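Local coordinates for protein thiol peroxidase (Aquifex aeolicus, PDB 2YZH) that probably reduces hydrogen peroxide and organic hydroperoxides to water and alcohols at the expense of thioredoxin, protecting the cell from oxidative stress, at residues L37-V42 with F111-M116; A135-D140 with A146-V151; E72-M77 with N165-L170. All blocks are in the same frame, centred on the assembly; numbering follows the deposited sequence.

Contact 1 (L37-V42 with F111-M116)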
loop_
_atom_site.group_PDB
_atom_site.type_symbol
_atom_site.label_atom_id
_atom_site.label_comp_id
_atom_site.label_asym_id
_atom_site.label_seq_id
_atom_site.Cartn_x
_atom_site.Cartn_y
_atom_site.Cartn_z
ATOM N N LEU D 37 -6.296 7.662 18.395
ATOM C CA LEU D 37 -5.073 7.323 17.670
ATOM C C LEU D 37 -4.320 6.118 18.227
ATOM O O LEU D 37 -3.153 5.906 17.904
ATOM C CB LEU D 37 -4.127 8.528 17.583
ATOM C CG LEU D 37 -4.632 9.752 16.802
ATOM C CD1 LEU D 37 -3.514 10.776 16.678
ATOM C CD2 LEU D 37 -5.108 9.334 15.420
ATOM N N GLN D 38 -4.980 5.338 19.075
ATOM C CA GLN D 38 -4.358 4.138 19.620
ATOM C C GLN D 38 -4.688 3.009 18.651
ATOM O O GLN D 38 -5.660 3.104 17.900
ATOM C CB GLN D 38 -4.921 3.819 21.003
ATOM C CG GLN D 38 -4.496 4.803 22.080
ATOM C CD GLN D 38 -3.001 4.781 22.322
ATOM O OE1 GLN D 38 -2.422 3.730 22.606
ATOM N NE2 GLN D 38 -2.363 5.942 22.214
ATOM N N GLU D 39 -3.883 1.952 18.647
ATOM C CA GLU D 39 -4.155 0.839 17.750
ATOM C C GLU D 39 -4.862 -0.292 18.478
ATOM O O GLU D 39 -4.554 -0.603 19.632
ATOM C CB GLU D 39 -2.862 0.324 17.111
ATOM C CG GLU D 39 -2.141 1.375 16.284
ATOM C CD GLU D 39 -1.024 0.799 15.437
ATOM O OE1 GLU D 39 -0.421 -0.217 15.853
ATOM O OE2 GLU D 39 -0.742 1.368 14.361
ATOM N N LYS D 40 -5.827 -0.893 17.797
ATOM C CA LYS D 40 -6.594 -1.994 18.353
ATOM C C LYS D 40 -6.516 -3.138 17.361
ATOM O O LYS D 40 -6.432 -2.909 16.154
ATOM C CB LYS D 40 -8.058 -1.580 18.534
ATOM C CG LYS D 40 -8.987 -2.718 18.930
ATOM C CD LYS D 40 -10.439 -2.262 19.014
ATOM C CE LYS D 40 -11.352 -3.423 19.392
ATOM N NZ LYS D 40 -12.786 -3.039 19.373
ATOM N N ILE D 41 -6.531 -4.363 17.870
ATOM C CA ILE D 41 -6.497 -5.535 17.009
ATOM C C ILE D 41 -7.885 -6.162 16.986
ATOM O O ILE D 41 -8.446 -6.454 18.039
ATOM C CB ILE D 41 -5.524 -6.611 17.539
ATOM C CG1 ILE D 41 -4.120 -6.021 17.717
ATOM C CG2 ILE D 41 -5.535 -7.816 16.599
ATOM C CD1 ILE D 41 -3.571 -5.348 16.488
ATOM N N VAL D 42 -8.449 -6.346 15.795
ATOM C CA VAL D 42 -9.747 -7.000 15.677
ATOM C C VAL D 42 -9.474 -8.295 14.921
ATOM O O VAL D 42 -8.524 -8.369 14.139
ATOM C CB VAL D 42 -10.781 -6.146 14.908
ATOM C CG1 VAL D 42 -11.022 -4.840 15.650
ATOM C CG2 VAL D 42 -10.315 -5.888 13.493
ATOM N N PHE D 111 -7.116 2.837 7.729
ATOM C CA PHE D 111 -6.287 3.607 6.810
ATOM C C PHE D 111 -4.806 3.255 6.827
ATOM O O PHE D 111 -4.140 3.321 5.800
ATOM C CB PHE D 111 -6.429 5.115 7.099
ATOM C CG PHE D 111 -5.397 5.656 8.070
ATOM C CD1 PHE D 111 -4.204 6.208 7.603
ATOM C CD2 PHE D 111 -5.608 5.583 9.445
ATOM C CE1 PHE D 111 -3.232 6.682 8.491
ATOM C CE2 PHE D 111 -4.643 6.054 10.346
ATOM C CZ PHE D 111 -3.454 6.604 9.869
ATOM N N ARG D 112 -4.293 2.868 7.987
ATOM C CA ARG D 112 -2.867 2.616 8.095
ATOM C C ARG D 112 -2.314 1.385 7.405
ATOM O O ARG D 112 -1.293 1.472 6.724
ATOM C CB ARG D 112 -2.461 2.626 9.573
ATOM C CG ARG D 112 -0.966 2.521 9.821
ATOM C CD ARG D 112 -0.656 2.889 11.268
ATOM N NE ARG D 112 -0.715 4.336 11.469
ATOM C CZ ARG D 112 -0.894 4.920 12.651
ATOM N NH1 ARG D 112 -1.038 4.178 13.745
ATOM N NH2 ARG D 112 -0.919 6.244 12.743
ATOM N N TYR D 113 -2.988 0.251 7.552
ATOM C CA TYR D 113 -2.503 -0.987 6.959
ATOM C C TYR D 113 -3.480 -1.622 5.978
ATOM O O TYR D 113 -3.120 -2.549 5.250
ATOM C CB TYR D 113 -2.189 -1.981 8.071
ATOM C CG TYR D 113 -1.124 -1.505 9.029
ATOM C CD1 TYR D 113 0.201 -1.359 8.613
ATOM C CD2 TYR D 113 -1.432 -1.222 10.359
ATOM C CE1 TYR D 113 1.198 -0.944 9.509
ATOM C CE2 TYR D 113 -0.449 -0.809 11.255
ATOM C CZ TYR D 113 0.859 -0.674 10.825
ATOM O OH TYR D 113 1.827 -0.271 11.717
ATOM N N ARG D 114 -4.708 -1.118 5.966
ATOM C CA ARG D 114 -5.753 -1.643 5.093
ATOM C C ARG D 114 -5.813 -3.157 5.234
ATOM O O ARG D 114 -5.869 -3.895 4.243
ATOM C CB ARG D 114 -5.495 -1.255 3.632
ATOM C CG ARG D 114 -6.735 -1.397 2.752
ATOM C CD ARG D 114 -6.539 -0.784 1.365
ATOM N NE ARG D 114 -5.599 -1.550 0.549
ATOM C CZ ARG D 114 -5.259 -1.225 -0.696
ATOM N NH1 ARG D 114 -5.781 -0.144 -1.263
ATOM N NH2 ARG D 114 -4.411 -1.984 -1.378
ATOM N N ASP D 115 -5.808 -3.619 6.480
ATOM C CA ASP D 115 -5.858 -5.050 6.755
ATOM C C ASP D 115 -7.190 -5.686 6.387
ATOM O O ASP D 115 -7.258 -6.895 6.200
ATOM C CB ASP D 115 -5.569 -5.333 8.235
ATOM C CG ASP D 115 -4.081 -5.352 8.543
ATOM O OD1 ASP D 115 -3.312 -5.864 7.703
ATOM O OD2 ASP D 115 -3.684 -4.877 9.627
ATOM N N MET D 116 -8.253 -4.891 6.278
ATOM C CA MET D 116 -9.540 -5.483 5.945
ATOM C C MET D 116 -9.560 -6.085 4.541
ATOM O O MET D 116 -10.528 -6.739 4.157
ATOM C CB MET D 116 -10.677 -4.472 6.136
ATOM C CG MET D 116 -10.893 -4.089 7.605
ATOM S SD MET D 116 -10.950 -5.529 8.739
ATOM C CE MET D 116 -12.567 -6.241 8.353
HETATM O O HOH W 1 -1.673 5.993 15.860
HETATM O O HOH W 2 1.459 -1.161 14.128
#

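Contact 2 (A135-D140 with A146-V151)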
loop_
_atom_site.group_PDB
_atom_site.type_symbol
_atom_site.label_atom_id
_atom_site.label_comp_id
_atom_site.label_asym_id
_atom_site.label_seq_id
_atom_site.Cartn_x
_atom_site.Cartn_y
_atom_site.Cartn_z
ATOM N N ALA D 135 -20.293 -4.841 4.991
ATOM C CA ALA D 135 -20.396 -6.231 5.403
ATOM C C ALA D 135 -20.384 -6.379 6.916
ATOM O O ALA D 135 -20.083 -5.430 7.645
ATOM C CB ALA D 135 -19.249 -7.032 4.806
ATOM N N VAL D 136 -20.718 -7.578 7.371
ATOM C CA VAL D 136 -20.730 -7.894 8.789
ATOM C C VAL D 136 -20.133 -9.269 9.000
ATOM O O VAL D 136 -20.465 -10.215 8.290
ATOM C CB VAL D 136 -22.154 -7.893 9.373
ATOM C CG1 VAL D 136 -22.099 -8.262 10.860
ATOM C CG2 VAL D 136 -22.783 -6.528 9.199
ATOM N N PHE D 137 -19.240 -9.367 9.978
ATOM C CA PHE D 137 -18.591 -10.622 10.312
ATOM C C PHE D 137 -18.774 -10.837 11.797
ATOM O O PHE D 137 -18.746 -9.886 12.567
ATOM C CB PHE D 137 -17.086 -10.550 10.030
ATOM C CG PHE D 137 -16.750 -10.300 8.595
ATOM C CD1 PHE D 137 -16.718 -11.346 7.684
ATOM C CD2 PHE D 137 -16.512 -9.004 8.145
ATOM C CE1 PHE D 137 -16.459 -11.109 6.334
ATOM C CE2 PHE D 137 -16.255 -8.758 6.801
ATOM C CZ PHE D 137 -16.228 -9.816 5.895
ATOM N N ILE D 138 -18.979 -12.084 12.193
ATOM C CA ILE D 138 -19.086 -12.404 13.606
ATOM C C ILE D 138 -18.047 -13.487 13.823
ATOM O O ILE D 138 -18.053 -14.511 13.139
ATOM C CB ILE D 138 -20.481 -12.918 13.991
ATOM C CG1 ILE D 138 -21.524 -11.834 13.712
ATOM C CG2 ILE D 138 -20.506 -13.262 15.474
ATOM C CD1 ILE D 138 -22.951 -12.268 14.009
ATOM N N ILE D 139 -17.136 -13.235 14.754
ATOM C CA ILE D 139 -16.055 -14.162 15.056
ATOM C C ILE D 139 -16.301 -14.820 16.408
ATOM O O ILE D 139 -16.603 -14.132 17.384
ATOM C CB ILE D 139 -14.702 -13.410 15.108
ATOM C CG1 ILE D 139 -14.568 -12.492 13.883
ATOM C CG2 ILE D 139 -13.553 -14.397 15.195
ATOM C CD1 ILE D 139 -14.795 -13.175 12.542
ATOM N N ASP D 140 -16.173 -16.145 16.473
ATOM C CA ASP D 140 -16.383 -16.844 17.740
ATOM C C ASP D 140 -15.134 -16.786 18.612
ATOM O O ASP D 140 -14.086 -16.294 18.182
ATOM C CB ASP D 140 -16.804 -18.305 17.509
ATOM C CG ASP D 140 -15.757 -19.119 16.761
ATOM O OD1 ASP D 140 -14.546 -18.853 16.917
ATOM O OD2 ASP D 140 -16.153 -20.052 16.029
ATOM N N ALA D 146 -17.766 -17.149 12.237
ATOM C CA ALA D 146 -18.966 -17.918 12.529
ATOM C C ALA D 146 -20.170 -17.441 11.735
ATOM O O ALA D 146 -21.188 -18.130 11.672
ATOM C CB ALA D 146 -19.268 -17.847 14.022
ATOM N N TYR D 147 -20.046 -16.269 11.122
ATOM C CA TYR D 147 -21.139 -15.685 10.356
ATOM C C TYR D 147 -20.626 -14.604 9.414
ATOM O O TYR D 147 -19.660 -13.906 9.727
ATOM C CB TYR D 147 -22.153 -15.069 11.326
ATOM C CG TYR D 147 -23.215 -14.204 10.684
ATOM C CD1 TYR D 147 -24.428 -14.748 10.261
ATOM C CD2 TYR D 147 -23.013 -12.834 10.517
ATOM C CE1 TYR D 147 -25.416 -13.945 9.691
ATOM C CE2 TYR D 147 -23.988 -12.026 9.947
ATOM C CZ TYR D 147 -25.189 -12.589 9.538
ATOM O OH TYR D 147 -26.158 -11.783 8.986
ATOM N N VAL D 148 -21.278 -14.464 8.263
ATOM C CA VAL D 148 -20.903 -13.439 7.296
ATOM C C VAL D 148 -22.127 -12.890 6.576
ATOM O O VAL D 148 -23.073 -13.626 6.279
ATOM C CB VAL D 148 -19.934 -13.974 6.203
ATOM C CG1 VAL D 148 -18.662 -14.513 6.835
ATOM C CG2 VAL D 148 -20.621 -15.049 5.379
ATOM N N GLN D 149 -22.114 -11.589 6.321
ATOM C CA GLN D 149 -23.182 -10.949 5.577
ATOM C C GLN D 149 -22.581 -9.852 4.715
ATOM O O GLN D 149 -21.995 -8.897 5.222
ATOM C CB GLN D 149 -24.256 -10.340 6.486
ATOM C CG GLN D 149 -25.302 -9.573 5.666
ATOM C CD GLN D 149 -26.334 -8.828 6.498
ATOM O OE1 GLN D 149 -26.986 -7.910 6.001
ATOM N NE2 GLN D 149 -26.494 -9.220 7.759
ATOM N N LEU D 150 -22.701 -10.013 3.405
ATOM C CA LEU D 150 -22.203 -9.016 2.477
ATOM C C LEU D 150 -23.435 -8.385 1.854
ATOM O O LEU D 150 -24.165 -9.053 1.122
ATOM C CB LEU D 150 -21.354 -9.659 1.379
ATOM C CG LEU D 150 -20.886 -8.684 0.293
ATOM C CD1 LEU D 150 -19.929 -7.662 0.908
ATOM C CD2 LEU D 150 -20.193 -9.441 -0.828
ATOM N N VAL D 151 -23.676 -7.112 2.154
ATOM C CA VAL D 151 -24.830 -6.409 1.594
ATOM C C VAL D 151 -24.612 -6.368 0.081
ATOM O O VAL D 151 -23.586 -5.886 -0.393
ATOM C CB VAL D 151 -24.940 -4.983 2.180
ATOM C CG1 VAL D 151 -26.238 -4.315 1.715
ATOM C CG2 VAL D 151 -24.903 -5.053 3.706
#

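Contact 3 (E72-M77 with N165-L170)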
loop_
_atom_site.group_PDB
_atom_site.type_symbol
_atom_site.label_atom_id
_atom_site.label_comp_id
_atom_site.label_asym_id
_atom_site.label_seq_id
_atom_site.Cartn_x
_atom_site.Cartn_y
_atom_site.Cartn_z
ATOM N N GLU D 72 -27.531 1.127 18.929
ATOM C CA GLU D 72 -28.770 0.968 19.688
ATOM C C GLU D 72 -29.059 -0.469 20.105
ATOM O O GLU D 72 -29.249 -0.753 21.288
ATOM C CB GLU D 72 -29.957 1.471 18.866
ATOM C CG GLU D 72 -30.050 2.972 18.721
ATOM C CD GLU D 72 -31.108 3.380 17.716
ATOM O OE1 GLU D 72 -32.235 2.839 17.783
ATOM O OE2 GLU D 72 -30.818 4.245 16.861
ATOM N N ILE D 73 -29.097 -1.371 19.127
ATOM C CA ILE D 73 -29.408 -2.775 19.377
ATOM C C ILE D 73 -28.369 -3.591 20.139
ATOM O O ILE D 73 -28.683 -4.667 20.652
ATOM C CB ILE D 73 -29.738 -3.511 18.059
ATOM C CG1 ILE D 73 -28.550 -3.431 17.099
ATOM C CG2 ILE D 73 -30.977 -2.897 17.420
ATOM C CD1 ILE D 73 -28.808 -4.094 15.757
ATOM N N MET D 74 -27.137 -3.095 20.214
ATOM C CA MET D 74 -26.091 -3.813 20.938
ATOM C C MET D 74 -25.911 -3.214 22.333
ATOM O O MET D 74 -25.078 -3.673 23.110
ATOM C CB MET D 74 -24.759 -3.738 20.184
ATOM C CG MET D 74 -24.766 -4.339 18.786
ATOM S SD MET D 74 -25.226 -6.079 18.733
ATOM C CE MET D 74 -23.729 -6.872 19.278
ATOM N N ALA D 75 -26.700 -2.189 22.643
ATOM C CA ALA D 75 -26.619 -1.512 23.936
ATOM C C ALA D 75 -26.683 -2.457 25.136
ATOM O O ALA D 75 -27.617 -3.244 25.272
ATOM C CB ALA D 75 -27.729 -0.470 24.044
ATOM N N GLY D 76 -25.671 -2.372 25.996
ATOM C CA GLY D 76 -25.625 -3.192 27.196
ATOM C C GLY D 76 -25.387 -4.684 27.052
ATOM O O GLY D 76 -25.370 -5.398 28.056
ATOM N N MET D 77 -25.186 -5.173 25.833
ATOM C CA MET D 77 -24.976 -6.605 25.640
ATOM C C MET D 77 -23.646 -7.086 26.221
ATOM O O MET D 77 -22.599 -6.501 25.963
ATOM C CB MET D 77 -25.050 -6.952 24.149
ATOM C CG MET D 77 -25.312 -8.424 23.880
ATOM S SD MET D 77 -25.605 -8.772 22.134
ATOM C CE MET D 77 -27.191 -7.975 21.891
ATOM N N ASN D 165 -29.502 -11.811 16.325
ATOM C CA ASN D 165 -29.884 -13.168 16.699
ATOM C C ASN D 165 -28.691 -14.116 16.726
ATOM O O ASN D 165 -28.579 -14.956 17.618
ATOM C CB ASN D 165 -30.946 -13.709 15.741
ATOM C CG ASN D 165 -32.187 -12.837 15.698
ATOM O OD1 ASN D 165 -32.660 -12.362 16.732
ATOM N ND2 ASN D 165 -32.724 -12.628 14.501
ATOM N N LYS D 166 -27.796 -13.980 15.753
ATOM C CA LYS D 166 -26.621 -14.836 15.695
ATOM C C LYS D 166 -25.722 -14.589 16.905
ATOM O O LYS D 166 -25.245 -15.534 17.538
ATOM C CB LYS D 166 -25.840 -14.580 14.403
ATOM C CG LYS D 166 -24.673 -15.530 14.201
ATOM C CD LYS D 166 -25.148 -16.969 14.087
ATOM C CE LYS D 166 -23.978 -17.920 13.943
ATOM N NZ LYS D 166 -24.423 -19.336 13.768
ATOM N N VAL D 167 -25.490 -13.320 17.223
ATOM C CA VAL D 167 -24.661 -12.972 18.369
ATOM C C VAL D 167 -25.209 -13.657 19.621
ATOM O O VAL D 167 -24.460 -14.268 20.383
ATOM C CB VAL D 167 -24.635 -11.447 18.599
ATOM C CG1 VAL D 167 -23.811 -11.119 19.837
ATOM C CG2 VAL D 167 -24.043 -10.750 17.385
ATOM N N LYS D 168 -26.520 -13.558 19.821
ATOM C CA LYS D 168 -27.167 -14.171 20.978
ATOM C C LYS D 168 -26.937 -15.675 20.987
ATOM O O LYS D 168 -26.647 -16.265 22.030
ATOM C CB LYS D 168 -28.669 -13.885 20.959
ATOM C CG LYS D 168 -29.012 -12.416 21.084
ATOM C CD LYS D 168 -30.514 -12.198 21.099
ATOM C CE LYS D 168 -30.844 -10.726 21.272
ATOM N NZ LYS D 168 -30.261 -10.180 22.530
ATOM N N GLU D 169 -27.066 -16.287 19.815
ATOM C CA GLU D 169 -26.873 -17.721 19.672
ATOM C C GLU D 169 -25.469 -18.118 20.118
ATOM O O GLU D 169 -25.283 -19.149 20.767
ATOM C CB GLU D 169 -27.075 -18.133 18.216
ATOM C CG GLU D 169 -27.040 -19.629 17.980
ATOM C CD GLU D 169 -26.661 -19.970 16.554
ATOM O OE1 GLU D 169 -25.475 -19.791 16.201
ATOM O OE2 GLU D 169 -27.542 -20.403 15.785
ATOM N N LEU D 170 -24.482 -17.299 19.767
ATOM C CA LEU D 170 -23.099 -17.577 20.136
ATOM C C LEU D 170 -22.843 -17.260 21.607
ATOM O O LEU D 170 -21.815 -17.653 22.158
ATOM C CB LEU D 170 -22.141 -16.772 19.254
ATOM C CG LEU D 170 -22.212 -17.043 17.747
ATOM C CD1 LEU D 170 -21.157 -16.218 17.028
ATOM C CD2 LEU D 170 -21.998 -18.523 17.478
#

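Contact 1 (L37-V42 with F111-M116)
The guanidinium of Arg-112 meets Glu-39 at its edge, while the arginine's aliphatic stem runs between two aromatic rings. Its CG sits over the centre of one face of the Tyr-113 ring, 3.6 Å above the plane, and its CB lies over a face of Phe-111, so the rings clasp the stem from opposite sides. At the tyrosine's edge, CE2 of Tyr-113 is 3.8 Å from OE2 of Glu-39. In this thioredoxin-fold peroxiredoxin, the contact ties strand 39-42, outermost within this chain, to the loop that follows strand 106-109.

NH1 of Arg-112 donates to OE2 of Glu-39 over 2.9 Å in a salt bridge: one N-H meets one oxygen on its anti side, with the carboxylate and guanidinium planes 43° apart, so this is not the two-bond side-on pairing. Arg-112 leaves the backbone with CG anti to N (chi1 -174°), and a later bend at chi3 brings NH1 round to the glutamate. NH1 also donates to water 1, which passes a hydrogen bond on to the carbonyl O of Leu-37. NH2 of Arg-112 binds the carbonyl oxygens of Ala-127 and Lys-129 of the second subunit, bringing the arginine into that interface too. A leucine in its place would probably leave Glu-39 without its charged mate and those two carbonyls of the second subunit without their donor.

Tyr-113 OH is hydrogen-bonded to Lys-129 NZ of the second subunit, and water 2 joins it to Glu-39, lying 2.7 Å from OE1 of Glu-39 and 2.6 Å from OH of Tyr-113.

Contact 2 (A135-D140 with A146-V151)
One carbonyl opposite two residues is the oddity here: Ala-146 and Tyr-147 both face Ile-138, a classic beta bulge in the antiparallel hairpin that precedes the last helix of the thioredoxin fold. O of Ile-138 accepts a hydrogen bond from N of Ala-146 at 2.8 Å, nearly along the C=O axis, and a weak one from N of Tyr-147 at 3.3 Å. Past the bulge the pairing is regular, Val-136 and Gln-149 exchanging two backbone hydrogen bonds.

Val-136, Ile-138, Tyr-147 and Gln-149 line the face turned to helix 160-170. There Ile-138, extended at chi2 (178°), lays its CD1 obliquely against the tyrosine ring, 3.5 Å from CD2 of Tyr-147. On the other face CG1 of Val-148 rests 3.8 Å from CD1 of Phe-137, whose ring also meets Tyr-119 edge-to-face. Ala-135, on that same face, has its side chain about 11 Å from that of Cys-63, the predicted peroxidatic cysteine.

Two polar groups on the helix-facing side steady each other. OE1 of Gln-149 takes the backbone N-H of Asn-159, Tyr-147 OH is hydrogen-bonded to Glu-162, and NE2 of Gln-149 donates to OH of Tyr-147 over 2.9 Å.

Contact 3 (E72-M77 with N165-L170)
Met-77 has the largest share of this contact, reaching out from the turn after helix 61-73 to lie against Val-167 and Lys-168 of helix 160-170. Its chain starts with CG anti to the backbone N (chi1 -161°), stays extended through chi2, and then bends at chi3 (-69°), which presents the sulfur to one residue and the methyl to the next. SD of Met-77 rests 3.7 Å from CG1 of Val-167, and CE of Met-77 comes within 3.8 Å of NZ of Lys-168.

Val-167 uses the same branch twice. CG1 of Val-167 also receives CE of Met-74, at a looser 4.3 Å. Behind it, Val-167 also packs on Val-80 of strand 80-86 and Ile-138 of strand 135-139, so it links the turn to the sheet beneath the helix.

Lys-168 sits at the exposed border. Its chain is extended until a bend at chi4 and crosses Met-77 at about a right angle, bringing the ammonium alongside the thioether methyl. No hydrogen bond spans the contact; what holds the pieces together is van der Waals packing.

The methionines are spaced by a type II beta turn from Met-74 to Met-77, closed by N of Met-77 donating to O of Met-74 (3.1 Å), with Gly-76 supplying the positive phi of its third position. Ile-73, one residue before, touches Tyr-160 and Val-164 nearer the N-terminal end of helix 160-170. Helices 61-73 and 160-170 side by side on one face of the central sheet, with the turn after the first packed on the last turns of the second, are characteristic of the thioredoxin fold.

Followed from the N terminus, the chain opens contact 1 at strand 39-42, then passes helix 61-73 and opens contact 3 in the turn behind it. Residues 111-116 close contact 1 while contact 3 is still open, so these two loops cross. Contact 2 opens and closes within the hairpin of strands 135-139 and 145-150, in series with contact 1 and nested inside the loop that residues 165-170 finally shut. Contacts 1 and 2 involve the two strands outermost in the chain's own sheet, on opposite sides of the chain's centre. Contacts 2 and 3 touch directly, CG2 of Ile-138 lying 3.4 Å from CD1 of Leu-170, where the last helix covers the hairpin.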